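Putative GGDEF domain membrane protein (Pseudomonas fluorescens, PDB 5EUH) probably makes the second messenger cyclic di-GMP from two GTP molecules through its GGDEF domain, the part crystallised here with the product bound. Local coordinates at residues Ala97-Glu109 and Gln118-Trp130. Residues are numbered along the deposited sequence; the frame is centred on the assembly and turned at random.
Sequences AQQIAEHIRAAVE and QSPMTVSIGISTW. With C2E (9,9'-[(2R,3R,3aS,5S,7aR,9R,10R,10aS,12S,14aR)-3,5,10,12-tetrahydroxy-5,12-dioxidooctahydro-2H,7H-difuro[3,2-d:3',2'-j][1,3,7,9,2,8]tetraoxadiphosphacyclododecine-2,9-diyl]bis(2-amino-1,9-dihydro-6H-purin-6-one)), chain E.
Ile125 points from strand 123-130 at the strand-facing side of helix 97-109 and meets it mainly at Ala101. From CB, the CG2 branch lies anti to the backbone N and touches Ala101 CB at 3.8 Å. The other branch, through CG1, is extended (chi2 177°). Its tip, CD1, lies near Ala101 O and touches Ile104 CG2 at 4.3 Å. Ile127 repeats the pattern toward the start of the helix segment. Its CG2 meets Ala97 CB at 3.9 Å, and its CD1 touches Ala101 CB, Gln98 CA and Ala97 O. At the far end the side chains of Val108 and Val123 cross at about a right angle, with their CG1 atoms 3.8 Å apart. Val123 CG2 lies against Arg105 CA.

The Arg105 side chain turns away from the strand into a salt-bridge network with Glu102 and Glu109. NE meets Glu102 OE2 and NH2 meets OE1, side-on. NH1 bonds to Glu109 OE1 at 3.0 Å and reaches Asn158. On another side of the helix, Ile100 CD1 lies against a guanine of cyclic di-GMP. Helix and strand run nearly antiparallel (171°), axes 8.6 Å apart, consistent with small Ala97 and Ala101 facing the strand. This is the alpha-beta layer packing of the GGDEF fold.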
ATOM      1  N   ALA A  97     -10.885  -4.054  -2.825  1.00 32.34           N
ATOM      2  CA  ALA A  97      -9.508  -3.600  -2.682  1.00 32.08           C
ATOM      3  C   ALA A  97      -9.176  -2.501  -3.681  1.00 32.78           C
ATOM      4  O   ALA A  97      -8.387  -1.601  -3.372  1.00 32.95           O
ATOM      5  CB  ALA A  97      -8.547  -4.777  -2.844  1.00 31.47           C
ATOM      6  N   GLN A  98      -9.764  -2.554  -4.878  1.00 33.34           N
ATOM      7  CA  GLN A  98      -9.525  -1.509  -5.867  1.00 34.19           C
ATOM      8  C   GLN A  98     -10.136  -0.185  -5.432  1.00 43.47           C
ATOM      9  O   GLN A  98      -9.543   0.879  -5.646  1.00 43.46           O
ATOM     10  CB  GLN A  98     -10.086  -1.927  -7.224  1.00 34.78           C
ATOM     11  CG  GLN A  98      -9.493  -3.201  -7.784  1.00 34.35           C
ATOM     12  CD  GLN A  98     -10.111  -3.583  -9.107  1.00 35.14           C
ATOM     13  OE1 GLN A  98     -10.518  -4.727  -9.311  1.00 35.00           O
ATOM     14  NE2 GLN A  98     -10.185  -2.623 -10.021  1.00 36.12           N
ATOM     15  N   GLN A  99     -11.326  -0.232  -4.827  1.00 45.82           N
ATOM     16  CA  GLN A  99     -11.970   0.990  -4.359  1.00 43.53           C
ATOM     17  C   GLN A  99     -11.141   1.669  -3.279  1.00 43.13           C
ATOM     18  O   GLN A  99     -11.040   2.901  -3.247  1.00 44.67           O
ATOM     19  CB  GLN A  99     -13.370   0.678  -3.837  1.00 42.54           C
ATOM     20  CG  GLN A  99     -14.215  -0.158  -4.775  1.00 46.53           C
ATOM     21  CD  GLN A  99     -15.647  -0.272  -4.306  1.00 36.79           C
ATOM     22  OE1 GLN A  99     -16.411   0.689  -4.376  1.00 48.23           O
ATOM     23  NE2 GLN A  99     -16.018  -1.449  -3.816  1.00 51.08           N
ATOM     24  N   ILE A 100     -10.552   0.883  -2.377  1.00 34.72           N
ATOM     25  CA  ILE A 100      -9.657   1.446  -1.370  1.00 34.63           C
ATOM     26  C   ILE A 100      -8.460   2.098  -2.041  1.00 34.96           C
ATOM     27  O   ILE A 100      -8.020   3.184  -1.648  1.00 35.94           O
ATOM     28  CB  ILE A 100      -9.207   0.353  -0.383  1.00 36.86           C
ATOM     29  CG1 ILE A 100     -10.408  -0.318   0.280  1.00 33.41           C
ATOM     30  CG2 ILE A 100      -8.264   0.935   0.660  1.00 35.83           C
ATOM     31  CD1 ILE A 100     -10.045  -1.581   1.010  1.00 32.49           C
ATOM     32  N   ALA A 101      -7.914   1.438  -3.065  1.00 37.58           N
ATOM     33  CA  ALA A 101      -6.734   1.954  -3.746  1.00 35.01           C
ATOM     34  C   ALA A 101      -7.043   3.250  -4.480  1.00 36.29           C
ATOM     35  O   ALA A 101      -6.248   4.195  -4.438  1.00 36.96           O
ATOM     36  CB  ALA A 101      -6.194   0.902  -4.711  1.00 34.54           C
ATOM     37  N   GLU A 102      -8.194   3.316  -5.152  1.00 36.78           N
ATOM     38  CA  GLU A 102      -8.562   4.539  -5.854  1.00 38.17           C
ATOM     39  C   GLU A 102      -8.754   5.697  -4.883  1.00 38.91           C
ATOM     40  O   GLU A 102      -8.355   6.829  -5.173  1.00 46.45           O
ATOM     41  CB  GLU A 102      -9.826   4.317  -6.682  1.00 41.68           C
ATOM     42  CG  GLU A 102     -10.321   5.573  -7.382  1.00 40.26           C
ATOM     43  CD  GLU A 102      -9.237   6.255  -8.197  1.00 50.93           C
ATOM     44  OE1 GLU A 102      -9.265   7.499  -8.301  1.00 42.32           O
ATOM     45  OE2 GLU A 102      -8.361   5.548  -8.737  1.00 53.91           O
ATOM     46  N   HIS A 103      -9.361   5.432  -3.723  1.00 39.08           N
ATOM     47  CA  HIS A 103      -9.499   6.468  -2.705  1.00 40.31           C
ATOM     48  C   HIS A 103      -8.135   6.964  -2.243  1.00 41.55           C
ATOM     49  O   HIS A 103      -7.921   8.172  -2.083  1.00 40.56           O
ATOM     50  CB  HIS A 103     -10.299   5.936  -1.515  1.00 41.09           C
ATOM     51  CG  HIS A 103     -11.768   5.812  -1.775  1.00 45.93           C
ATOM     52  ND1 HIS A 103     -12.422   6.555  -2.730  1.00 40.33           N
ATOM     53  CD2 HIS A 103     -12.709   5.031  -1.191  1.00 38.63           C
ATOM     54  CE1 HIS A 103     -13.707   6.235  -2.729  1.00 42.89           C
ATOM     55  NE2 HIS A 103     -13.905   5.314  -1.805  1.00 39.56           N
ATOM     56  N   ILE A 104      -7.202   6.039  -2.008  1.00 38.16           N
ATOM     57  CA  ILE A 104      -5.867   6.420  -1.553  1.00 38.30           C
ATOM     58  C   ILE A 104      -5.137   7.191  -2.645  1.00 39.26           C
ATOM     59  O   ILE A 104      -4.518   8.230  -2.389  1.00 44.15           O
ATOM     60  CB  ILE A 104      -5.071   5.175  -1.121  1.00 36.96           C
ATOM     61  CG1 ILE A 104      -5.707   4.528   0.109  1.00 36.25           C
ATOM     62  CG2 ILE A 104      -3.625   5.537  -0.833  1.00 37.24           C
ATOM     63  CD1 ILE A 104      -4.961   3.313   0.602  1.00 35.10           C
ATOM     64  N   ARG A 105      -5.196   6.688  -3.880  1.00 42.63           N
ATOM     65  CA  ARG A 105      -4.509   7.353  -4.981  1.00 42.74           C
ATOM     66  C   ARG A 105      -5.057   8.756  -5.202  1.00 41.68           C
ATOM     67  O   ARG A 105      -4.295   9.723  -5.312  1.00 46.63           O
ATOM     68  CB  ARG A 105      -4.634   6.524  -6.258  1.00 42.23           C
ATOM     69  CG  ARG A 105      -3.852   7.097  -7.424  1.00 44.88           C
ATOM     70  CD  ARG A 105      -4.434   6.672  -8.758  1.00 47.43           C
ATOM     71  NE  ARG A 105      -5.775   7.209  -8.964  1.00 47.73           N
ATOM     72  CZ  ARG A 105      -6.038   8.491  -9.193  1.00 48.35           C
ATOM     73  NH1 ARG A 105      -5.051   9.373  -9.231  1.00 48.78           N
ATOM     74  NH2 ARG A 105      -7.287   8.894  -9.373  1.00 48.18           N
ATOM     75  N   ALA A 106      -6.383   8.885  -5.266  1.00 41.97           N
ATOM     76  CA  ALA A 106      -6.988  10.187  -5.522  1.00 43.69           C
ATOM     77  C   ALA A 106      -6.684  11.172  -4.401  1.00 44.53           C
ATOM     78  O   ALA A 106      -6.451  12.358  -4.656  1.00 46.14           O
ATOM     79  CB  ALA A 106      -8.496  10.036  -5.710  1.00 43.87           C
ATOM     80  N   ALA A 107      -6.675  10.698  -3.154  1.00 43.60           N
ATOM     81  CA  ALA A 107      -6.443  11.594  -2.027  1.00 44.51           C
ATOM     82  C   ALA A 107      -5.017  12.129  -2.024  1.00 45.09           C
ATOM     83  O   ALA A 107      -4.789  13.302  -1.703  1.00 47.99           O
ATOM     84  CB  ALA A 107      -6.750  10.876  -0.715  1.00 43.43           C
ATOM     85  N   VAL A 108      -4.044  11.285  -2.370  1.00 43.99           N
ATOM     86  CA  VAL A 108      -2.656  11.731  -2.423  1.00 44.63           C
ATOM     87  C   VAL A 108      -2.468  12.753  -3.536  1.00 46.25           C
ATOM     88  O   VAL A 108      -1.733  13.734  -3.383  1.00 47.67           O
ATOM     89  CB  VAL A 108      -1.722  10.521  -2.598  1.00 43.17           C
ATOM     90  CG1 VAL A 108      -0.282  10.972  -2.808  1.00 43.98           C
ATOM     91  CG2 VAL A 108      -1.830   9.597  -1.400  1.00 41.82           C
ATOM     92  N   GLU A 109      -3.139  12.542  -4.671  1.00 46.23           N
ATOM     93  CA  GLU A 109      -3.025  13.471  -5.788  1.00 47.88           C
ATOM     94  C   GLU A 109      -3.560  14.849  -5.418  1.00 49.76           C
ATOM     95  O   GLU A 109      -3.015  15.871  -5.852  1.00 51.48           O
ATOM     96  CB  GLU A 109      -3.767  12.910  -6.999  1.00 47.54           C
ATOM     97  CG  GLU A 109      -3.563  13.687  -8.280  1.00 49.19           C
ATOM     98  CD  GLU A 109      -4.320  13.079  -9.441  1.00 48.93           C
ATOM     99  OE1 GLU A 109      -5.314  12.366  -9.192  1.00 48.98           O
ATOM    100  OE2 GLU A 109      -3.920  13.310 -10.600  1.00 53.43           O
ATOM    101  N   GLN A 118       1.814  21.457   0.998  1.00109.96           N
ATOM    102  CA  GLN A 118       2.177  20.218   0.322  1.00100.62           C
ATOM    103  C   GLN A 118       2.530  20.479  -1.136  1.00101.11           C
ATOM    104  O   GLN A 118       1.909  21.309  -1.803  1.00105.24           O
ATOM    105  CB  GLN A 118       1.027  19.215   0.403  1.00 89.25           C
ATOM    106  CG  GLN A 118       1.185  18.172   1.493  1.00 80.60           C
ATOM    107  CD  GLN A 118       2.397  17.295   1.285  1.00 74.11           C
ATOM    108  OE1 GLN A 118       3.315  17.289   2.102  1.00 77.63           O
ATOM    109  NE2 GLN A 118       2.408  16.547   0.188  1.00 70.92           N
ATOM    110  N   SER A 119       3.529  19.760  -1.628  1.00 96.76           N
ATOM    111  CA  SER A 119       3.898  19.807  -3.032  1.00 91.40           C
ATOM    112  C   SER A 119       3.181  18.700  -3.799  1.00 91.32           C
ATOM    113  O   SER A 119       2.824  17.670  -3.218  1.00 93.62           O
ATOM    114  CB  SER A 119       5.408  19.655  -3.185  1.00 87.03           C
ATOM    115  OG  SER A 119       6.087  20.701  -2.508  1.00 86.74           O
ATOM    116  N   PRO A 120       2.942  18.904  -5.097  1.00 80.91           N
ATOM    117  CA  PRO A 120       2.232  17.887  -5.886  1.00 72.84           C
ATOM    118  C   PRO A 120       2.916  16.532  -5.800  1.00 68.10           C
ATOM    119  O   PRO A 120       4.145  16.433  -5.819  1.00 67.60           O
ATOM    120  CB  PRO A 120       2.278  18.453  -7.310  1.00 75.62           C
ATOM    121  CG  PRO A 120       2.378  19.928  -7.110  1.00 80.15           C
ATOM    122  CD  PRO A 120       3.226  20.114  -5.886  1.00 82.01           C
ATOM    123  N   MET A 121       2.103  15.483  -5.702  1.00 63.72           N
ATOM    124  CA  MET A 121       2.629  14.149  -5.457  1.00 59.89           C
ATOM    125  C   MET A 121       1.592  13.115  -5.862  1.00 55.06           C
ATOM    126  O   MET A 121       0.386  13.363  -5.781  1.00 63.03           O
ATOM    127  CB  MET A 121       3.010  13.974  -3.986  1.00 62.54           C
ATOM    128  CG  MET A 121       3.857  12.760  -3.708  1.00 65.29           C
ATOM    129  SD  MET A 121       4.454  12.755  -2.014  1.00136.15           S
ATOM    130  CE  MET A 121       5.977  11.841  -2.224  1.00 47.06           C
ATOM    131  N   THR A 122       2.075  11.956  -6.303  1.00 46.79           N
ATOM    132  CA  THR A 122       1.215  10.843  -6.676  1.00 45.29           C
ATOM    133  C   THR A 122       1.809   9.553  -6.132  1.00 43.67           C
ATOM    134  O   THR A 122       2.945   9.518  -5.654  1.00 43.80           O
ATOM    135  CB  THR A 122       1.039  10.741  -8.195  1.00 45.78           C
ATOM    136  OG1 THR A 122       2.315  10.543  -8.813  1.00 46.17           O
ATOM    137  CG2 THR A 122       0.396  12.003  -8.756  1.00 47.51           C
ATOM    138  N   VAL A 123       1.021   8.483  -6.207  1.00 42.28           N
ATOM    139  CA  VAL A 123       1.448   7.159  -5.774  1.00 40.81           C
ATOM    140  C   VAL A 123       1.011   6.139  -6.814  1.00 40.10           C
ATOM    141  O   VAL A 123       0.027   6.334  -7.533  1.00 40.40           O
ATOM    142  CB  VAL A 123       0.880   6.779  -4.385  1.00 39.82           C
ATOM    143  CG1 VAL A 123       1.477   7.657  -3.297  1.00 40.59           C
ATOM    144  CG2 VAL A 123      -0.641   6.866  -4.383  1.00 39.61           C
ATOM    145  N   SER A 124       1.758   5.044  -6.890  1.00 39.32           N
ATOM    146  CA  SER A 124       1.413   3.904  -7.724  1.00 38.64           C
ATOM    147  C   SER A 124       1.072   2.727  -6.822  1.00 37.21           C
ATOM    148  O   SER A 124       1.711   2.526  -5.786  1.00 36.79           O
ATOM    149  CB  SER A 124       2.562   3.541  -8.668  1.00 39.16           C
ATOM    150  OG  SER A 124       2.978   4.668  -9.419  1.00 40.63           O
ATOM    151  N   ILE A 125       0.058   1.958  -7.208  1.00 36.60           N
ATOM    152  CA  ILE A 125      -0.507   0.923  -6.352  1.00 35.41           C
ATOM    153  C   ILE A 125      -0.633  -0.368  -7.146  1.00 34.97           C
ATOM    154  O   ILE A 125      -1.148  -0.365  -8.269  1.00 35.47           O
ATOM    155  CB  ILE A 125      -1.878   1.347  -5.786  1.00 35.26           C
ATOM    156  CG1 ILE A 125      -1.734   2.599  -4.917  1.00 35.84           C
ATOM    157  CG2 ILE A 125      -2.495   0.224  -4.974  1.00 34.16           C
ATOM    158  CD1 ILE A 125      -3.041   3.124  -4.384  1.00 35.96           C
ATOM    159  N   GLY A 126      -0.168  -1.462  -6.565  1.00 34.20           N
ATOM    160  CA  GLY A 126      -0.371  -2.794  -7.122  1.00 33.82           C
ATOM    161  C   GLY A 126      -1.183  -3.636  -6.183  1.00 32.91           C
ATOM    162  O   GLY A 126      -0.996  -3.589  -4.962  1.00 32.44           O
ATOM    163  N   ILE A 127      -2.102  -4.431  -6.738  1.00 33.75           N
ATOM    164  CA  ILE A 127      -3.046  -5.222  -5.965  1.00 33.03           C
ATOM    165  C   ILE A 127      -2.939  -6.683  -6.379  1.00 42.83           C
ATOM    166  O   ILE A 127      -2.890  -6.997  -7.574  1.00 32.53           O
ATOM    167  CB  ILE A 127      -4.496  -4.725  -6.152  1.00 34.02           C
ATOM    168  CG1 ILE A 127      -4.582  -3.208  -5.998  1.00 32.77           C
ATOM    169  CG2 ILE A 127      -5.430  -5.424  -5.175  1.00 31.70           C
ATOM    170  CD1 ILE A 127      -5.996  -2.691  -5.992  1.00 33.06           C
ATOM    171  N   SER A 128      -2.908  -7.571  -5.389  1.00 35.29           N
ATOM    172  CA  SER A 128      -3.087  -9.000  -5.596  1.00 34.98           C
ATOM    173  C   SER A 128      -4.150  -9.494  -4.624  1.00 30.84           C
ATOM    174  O   SER A 128      -4.425  -8.861  -3.605  1.00 30.48           O
ATOM    175  CB  SER A 128      -1.782  -9.781  -5.403  1.00 31.34           C
ATOM    176  OG  SER A 128      -1.330  -9.702  -4.066  1.00 30.86           O
ATOM    177  N   THR A 129      -4.754 -10.635  -4.949  1.00 30.99           N
ATOM    178  CA  THR A 129      -5.882 -11.135  -4.172  1.00 30.75           C
ATOM    179  C   THR A 129      -5.925 -12.652  -4.231  1.00 34.18           C
ATOM    180  O   THR A 129      -5.935 -13.234  -5.319  1.00 39.09           O
ATOM    181  CB  THR A 129      -7.205 -10.564  -4.690  1.00 37.20           C
ATOM    182  OG1 THR A 129      -7.142  -9.135  -4.702  1.00 31.07           O
ATOM    183  CG2 THR A 129      -8.362 -11.010  -3.810  1.00 32.74           C
ATOM    184  N   TRP A 130      -5.967 -13.282  -3.061  1.00 30.62           N
ATOM    185  CA  TRP A 130      -6.161 -14.722  -2.959  1.00 31.00           C
ATOM    186  C   TRP A 130      -7.640 -15.012  -2.753  1.00 31.12           C
ATOM    187  O   TRP A 130      -8.303 -14.336  -1.962  1.00 34.10           O
ATOM    188  CB  TRP A 130      -5.341 -15.299  -1.805  1.00 34.82           C
ATOM    189  CG  TRP A 130      -5.569 -16.758  -1.581  1.00 41.15           C
ATOM    190  CD1 TRP A 130      -4.862 -17.789  -2.123  1.00 40.10           C
ATOM    191  CD2 TRP A 130      -6.576 -17.353  -0.755  1.00 41.66           C
ATOM    192  NE1 TRP A 130      -5.366 -18.989  -1.688  1.00 39.75           N
ATOM    193  CE2 TRP A 130      -6.419 -18.749  -0.846  1.00 42.64           C
ATOM    194  CE3 TRP A 130      -7.596 -16.841   0.054  1.00 30.95           C
ATOM    195  CZ2 TRP A 130      -7.242 -19.637  -0.161  1.00 32.29           C
ATOM    196  CZ3 TRP A 130      -8.411 -17.722   0.728  1.00 31.31           C
ATOM    197  CH2 TRP A 130      -8.231 -19.104   0.619  1.00 31.97           C
TER
HETATM  198  P1  C2E E 601     -18.574  -3.287   1.547  1.00 32.34           P
HETATM  199  O2P C2E E 601     -19.705  -3.973   0.825  1.00 27.83           O
HETATM  200  O1P C2E E 601     -17.932  -3.944   2.742  1.00 26.33           O
HETATM  201  O5' C2E E 601     -19.031  -1.806   1.979  1.00 38.34           O
HETATM  202  C5' C2E E 601     -20.366  -1.380   1.722  1.00 33.98           C
HETATM  203  C4' C2E E 601     -20.608   0.036   2.231  1.00 35.74           C
HETATM  204  O4' C2E E 601     -21.175  -0.042   3.540  1.00 43.71           O
HETATM  205  C3' C2E E 601     -19.347   0.880   2.357  1.00 36.44           C
HETATM  206  O3' C2E E 601     -19.161   1.732   1.235  1.00 42.17           O
HETATM  207  C2' C2E E 601     -19.614   1.738   3.571  1.00 40.47           C
HETATM  208  O2' C2E E 601     -20.128   3.009   3.164  1.00 41.95           O
HETATM  209  C1' C2E E 601     -20.671   1.004   4.367  1.00 39.18           C
HETATM  210  N9  C2E E 601     -19.987   0.406   5.531  1.00 29.36           N
HETATM  211  C8  C2E E 601     -19.634  -0.884   5.654  1.00 24.99           C
HETATM  212  N7  C2E E 601     -19.018  -1.100   6.840  1.00 25.83           N
HETATM  213  C5  C2E E 601     -18.968   0.074   7.492  1.00 24.05           C
HETATM  214  C6  C2E E 601     -18.453   0.550   8.791  1.00 31.31           C
HETATM  215  O6  C2E E 601     -17.898  -0.237   9.585  1.00 42.53           O
HETATM  216  N1  C2E E 601     -18.603   1.846   9.086  1.00 31.77           N
HETATM  217  C2  C2E E 601     -19.197   2.718   8.251  1.00 32.57           C
HETATM  218  N2  C2E E 601     -19.306   4.016   8.629  1.00 37.18           N
HETATM  219  N3  C2E E 601     -19.692   2.347   7.045  1.00 27.94           N
HETATM  220  C4  C2E E 601     -19.607   1.065   6.623  1.00 24.98           C
HETATM  221  P11 C2E E 601     -17.671   2.104   0.747  1.00 43.85           P
HETATM  222  O21 C2E E 601     -17.751   2.657  -0.655  1.00 38.28           O
HETATM  223  O11 C2E E 601     -16.980   2.898   1.826  1.00 25.10           O
HETATM  224  O5A C2E E 601     -16.996   0.648   0.690  1.00 31.64           O
HETATM  225  C5A C2E E 601     -16.670   0.057  -0.561  1.00 35.05           C
HETATM  226  C4A C2E E 601     -15.901  -1.235  -0.330  1.00 29.27           C
HETATM  227  O4A C2E E 601     -14.559  -0.907   0.007  1.00 27.51           O
HETATM  228  C3A C2E E 601     -16.413  -2.039   0.851  1.00 30.65           C
HETATM  229  O3A C2E E 601     -17.408  -2.981   0.485  1.00 47.22           O
HETATM  230  C2A C2E E 601     -15.181  -2.742   1.371  1.00 27.97           C
HETATM  231  O2A C2E E 601     -15.030  -4.005   0.722  1.00 25.76           O
HETATM  232  C1A C2E E 601     -14.046  -1.839   0.955  1.00 22.48           C
HETATM  233  N91 C2E E 601     -13.573  -1.072   2.122  1.00 20.78           N
HETATM  234  C81 C2E E 601     -13.876   0.209   2.388  1.00 13.46           C
HETATM  235  N71 C2E E 601     -13.273   0.614   3.530  1.00  7.94           N
HETATM  236  C51 C2E E 601     -12.571  -0.427   4.006  1.00 11.43           C
HETATM  237  C61 C2E E 601     -11.705  -0.684   5.173  1.00 20.61           C
HETATM  238  O61 C2E E 601     -11.485   0.212   6.013  1.00 33.34           O
HETATM  239  N11 C2E E 601     -11.169  -1.903   5.294  1.00 19.23           N
HETATM  240  C21 C2E E 601     -11.387  -2.889   4.405  1.00 16.18           C
HETATM  241  N21 C2E E 601     -10.806  -4.097   4.603  1.00 19.23           N
HETATM  242  N31 C2E E 601     -12.172  -2.720   3.315  1.00 16.23           N
HETATM  243  C41 C2E E 601     -12.774  -1.535   3.073  1.00 18.29           C